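Local coordinates for avirulence protein AVRPPH3 (Pseudomonas syringae pv. phaseolicola, PDB 1UKF) that acts as a papain-like cysteine protease of the C58 family that cleaves itself and works as an avirulence factor in infected plant cells, at residues H111-S123 with H132-K144. Residues are numbered along the deposited sequence; the frame is centred on the assembly and turned at random.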
# COMPACT_ATOMS: atom_id res chain seq x y z
N HIS A 111 -1.38 -14.06 4.09
CA HIS A 111 -0.84 -14.71 5.27
C HIS A 111 0.11 -13.77 6.01
O HIS A 111 0.22 -13.81 7.23
CB HIS A 111 -0.09 -15.99 4.88
CG HIS A 111 0.57 -16.67 6.04
ND1 HIS A 111 -0.13 -17.21 7.09
CD2 HIS A 111 1.88 -16.90 6.30
CE1 HIS A 111 0.72 -17.74 7.96
NE2 HIS A 111 1.95 -17.56 7.50
N ASP A 112 0.79 -12.92 5.25
CA ASP A 112 1.73 -11.98 5.84
C ASP A 112 1.08 -10.72 6.39
O ASP A 112 1.47 -10.23 7.45
CB ASP A 112 2.79 -11.55 4.81
CG ASP A 112 3.61 -12.71 4.28
OD1 ASP A 112 3.94 -13.62 5.06
OD2 ASP A 112 3.94 -12.68 3.07
N VAL A 113 0.08 -10.20 5.69
CA VAL A 113 -0.55 -8.94 6.09
C VAL A 113 -1.87 -9.01 6.83
O VAL A 113 -2.21 -8.07 7.56
CB VAL A 113 -0.72 -8.01 4.86
CG1 VAL A 113 0.60 -7.89 4.12
CG2 VAL A 113 -1.81 -8.54 3.93
N ALA A 114 -2.61 -10.09 6.66
CA ALA A 114 -3.89 -10.23 7.33
C ALA A 114 -3.77 -10.93 8.68
O ALA A 114 -4.36 -11.99 8.91
CB ALA A 114 -4.87 -10.99 6.44
N GLN A 115 -2.97 -10.34 9.57
CA GLN A 115 -2.78 -10.86 10.92
C GLN A 115 -3.11 -9.69 11.83
O GLN A 115 -2.65 -8.57 11.60
CB GLN A 115 -1.33 -11.32 11.14
CG GLN A 115 -0.84 -12.36 10.13
CD GLN A 115 -1.49 -13.73 10.29
OE1 GLN A 115 -1.32 -14.60 9.44
NE2 GLN A 115 -2.21 -13.92 11.39
N SER A 116 -3.90 -9.93 12.86
CA SER A 116 -4.31 -8.87 13.77
C SER A 116 -3.16 -8.00 14.26
O SER A 116 -2.11 -8.51 14.68
CB SER A 116 -5.06 -9.47 14.96
OG SER A 116 -5.63 -8.45 15.75
N GLY A 117 -3.36 -6.69 14.20
CA GLY A 117 -2.37 -5.74 14.65
C GLY A 117 -1.31 -5.33 13.65
O GLY A 117 -0.61 -4.34 13.87
N ARG A 118 -1.19 -6.06 12.55
CA ARG A 118 -0.17 -5.72 11.55
C ARG A 118 -0.55 -4.60 10.60
O ARG A 118 -1.70 -4.48 10.17
CB ARG A 118 0.22 -6.96 10.74
CG ARG A 118 0.86 -8.07 11.56
CD ARG A 118 1.48 -9.13 10.66
NE ARG A 118 2.06 -10.23 11.44
CZ ARG A 118 2.69 -11.27 10.91
NH1 ARG A 118 2.83 -11.37 9.60
NH2 ARG A 118 3.18 -12.22 11.70
N LYS A 119 0.45 -3.79 10.27
CA LYS A 119 0.29 -2.68 9.34
C LYS A 119 1.39 -2.82 8.30
O LYS A 119 2.51 -3.21 8.62
CB LYS A 119 0.44 -1.34 10.05
CG LYS A 119 -0.77 -0.96 10.89
CD LYS A 119 -0.69 0.49 11.34
CE LYS A 119 -1.94 0.91 12.10
NZ LYS A 119 -2.06 0.19 13.39
N HIS A 120 1.06 -2.51 7.05
CA HIS A 120 2.05 -2.62 5.98
C HIS A 120 1.92 -1.55 4.92
O HIS A 120 0.83 -1.07 4.62
CB HIS A 120 1.92 -3.94 5.20
CG HIS A 120 2.27 -5.16 5.98
ND1 HIS A 120 3.48 -5.82 5.86
CD2 HIS A 120 1.55 -5.88 6.87
CE1 HIS A 120 3.48 -6.88 6.63
NE2 HIS A 120 2.32 -6.94 7.26
N LEU A 121 3.07 -1.20 4.36
CA LEU A 121 3.12 -0.32 3.20
C LEU A 121 3.51 -1.42 2.21
O LEU A 121 4.40 -2.23 2.49
CB LEU A 121 4.25 0.71 3.28
CG LEU A 121 4.44 1.51 1.99
CD1 LEU A 121 3.22 2.39 1.72
CD2 LEU A 121 5.69 2.37 2.11
N LEU A 122 2.82 -1.50 1.07
CA LEU A 122 3.13 -2.53 0.09
C LEU A 122 3.46 -1.87 -1.24
O LEU A 122 2.88 -0.84 -1.59
CB LEU A 122 1.93 -3.46 -0.12
CG LEU A 122 1.33 -4.19 1.09
CD1 LEU A 122 0.09 -4.95 0.66
CD2 LEU A 122 2.36 -5.13 1.69
N SER A 123 4.39 -2.45 -1.97
CA SER A 123 4.74 -1.90 -3.27
C SER A 123 4.47 -2.95 -4.34
O SER A 123 4.85 -4.11 -4.21
CB SER A 123 6.21 -1.47 -3.30
OG SER A 123 7.08 -2.51 -2.90
N HIS A 132 4.02 0.97 -7.65
CA HIS A 132 2.80 1.54 -7.10
C HIS A 132 2.62 1.10 -5.66
O HIS A 132 2.54 -0.10 -5.36
CB HIS A 132 1.58 1.12 -7.91
CG HIS A 132 0.30 1.66 -7.36
ND1 HIS A 132 0.07 3.01 -7.22
CD2 HIS A 132 -0.80 1.04 -6.90
CE1 HIS A 132 -1.12 3.20 -6.69
NE2 HIS A 132 -1.68 2.02 -6.49
N ALA A 133 2.51 2.07 -4.77
CA ALA A 133 2.38 1.80 -3.35
C ALA A 133 0.94 1.81 -2.86
O ALA A 133 0.13 2.63 -3.28
CB ALA A 133 3.19 2.82 -2.57
N ILE A 134 0.64 0.87 -1.97
CA ILE A 134 -0.67 0.76 -1.35
C ILE A 134 -0.39 0.46 0.12
O ILE A 134 0.76 0.28 0.52
CB ILE A 134 -1.54 -0.37 -1.97
CG1 ILE A 134 -0.88 -1.74 -1.78
CG2 ILE A 134 -1.76 -0.08 -3.45
CD1 ILE A 134 -1.71 -2.90 -2.30
N ALA A 135 -1.43 0.43 0.95
CA ALA A 135 -1.23 0.16 2.37
C ALA A 135 -2.36 -0.68 2.93
O ALA A 135 -3.44 -0.77 2.35
CB ALA A 135 -1.12 1.48 3.14
N CYS A 136 -2.11 -1.29 4.07
CA CYS A 136 -3.14 -2.09 4.72
C CYS A 136 -2.91 -2.15 6.22
O CYS A 136 -1.79 -1.96 6.70
CB CYS A 136 -3.20 -3.50 4.12
SG CYS A 136 -1.69 -4.49 4.22
N SER A 137 -3.99 -2.38 6.95
CA SER A 137 -3.95 -2.46 8.39
C SER A 137 -4.98 -3.48 8.83
O SER A 137 -6.12 -3.46 8.36
CB SER A 137 -4.27 -1.10 9.00
OG SER A 137 -4.32 -1.17 10.42
N CYS A 138 -4.58 -4.37 9.73
CA CYS A 138 -5.48 -5.39 10.22
C CYS A 138 -5.81 -5.09 11.67
O CYS A 138 -4.93 -5.13 12.54
CB CYS A 138 -4.82 -6.77 10.09
SG CYS A 138 -5.95 -8.16 10.26
N GLU A 139 -7.07 -4.75 11.91
CA GLU A 139 -7.58 -4.42 13.24
C GLU A 139 -8.48 -5.56 13.70
O GLU A 139 -9.65 -5.61 13.35
CB GLU A 139 -8.39 -3.12 13.18
CG GLU A 139 -7.58 -1.86 12.97
CD GLU A 139 -8.44 -0.62 12.76
OE1 GLU A 139 -9.43 -0.45 13.50
OE2 GLU A 139 -8.13 0.18 11.86
N GLY A 140 -7.92 -6.48 14.49
CA GLY A 140 -8.71 -7.60 14.96
C GLY A 140 -9.13 -8.48 13.79
O GLY A 140 -8.28 -8.96 13.05
N SER A 141 -10.43 -8.66 13.62
CA SER A 141 -10.94 -9.48 12.51
C SER A 141 -11.10 -8.67 11.23
O SER A 141 -11.30 -9.23 10.15
CB SER A 141 -12.29 -10.09 12.89
OG SER A 141 -12.83 -10.83 11.81
N GLN A 142 -10.99 -7.35 11.34
CA GLN A 142 -11.15 -6.45 10.21
C GLN A 142 -9.87 -6.10 9.45
O GLN A 142 -8.96 -5.48 10.00
CB GLN A 142 -11.82 -5.16 10.70
CG GLN A 142 -11.97 -4.06 9.65
CD GLN A 142 -12.58 -2.80 10.23
OE1 GLN A 142 -12.15 -2.32 11.28
NE2 GLN A 142 -13.58 -2.25 9.54
N PHE A 143 -9.81 -6.50 8.18
CA PHE A 143 -8.65 -6.21 7.34
C PHE A 143 -9.00 -5.04 6.42
O PHE A 143 -9.97 -5.10 5.66
CB PHE A 143 -8.28 -7.43 6.49
CG PHE A 143 -7.13 -7.18 5.55
CD1 PHE A 143 -5.86 -6.92 6.04
CD2 PHE A 143 -7.34 -7.17 4.17
CE1 PHE A 143 -4.80 -6.65 5.17
CE2 PHE A 143 -6.28 -6.91 3.29
CZ PHE A 143 -5.01 -6.65 3.79
N LYS A 144 -8.21 -3.97 6.51
CA LYS A 144 -8.43 -2.77 5.71
C LYS A 144 -7.30 -2.61 4.70
O LYS A 144 -6.13 -2.78 5.05
CB LYS A 144 -8.45 -1.52 6.59
CG LYS A 144 -9.51 -1.47 7.67
CD LYS A 144 -9.36 -0.18 8.47
CE LYS A 144 -10.42 -0.04 9.56
NZ LYS A 144 -10.22 1.21 10.34
O HOH W 1 -3.39 -2.61 12.67
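C136 SG sits among three side chains of 111-123, meeting V113 CB at 3.7 Å, H120 CB at 3.8 Å and L122 CD1 at 4.0 Å. C136 shares a face with H120, L122 and I134, and its chi1 of 59° puts SG between the backbone N and the carbonyl carbon. On that face L122 CB packs on I134 CG1 at 3.7 Å. V113 works in two directions: CG1 lies 3.5 Å above the centre of the H120 ring, and CG2 touches CE1 and CZ of F143. A114 CB covers one face of the F143 ring. Helix 160-173 adds to this layer, with I164 near V113 and L167 near I134.

Strands 119-126 and 130-139 form an antiparallel hairpin in the central sheet of the papain-like fold. Here the hydrogen-bonded pairs are H120 with C136 and L122 with I134. Beyond the last bridge, K119 with S137, backbone bonds continue from C138 N to R118 O and from G117 N, in the turn of Q115 to R118, to C138 O. On the other face, one water joins K119 NZ, S137 OG and C138 O.

R118 NH1 donates to D112 O at 2.8 Å, tying the strand's approach to the helix end. At the start of 132-144, active-site H132 hydrogen-bonds D147 through NE2 and lies beside C18, the other two members of the catalytic triad.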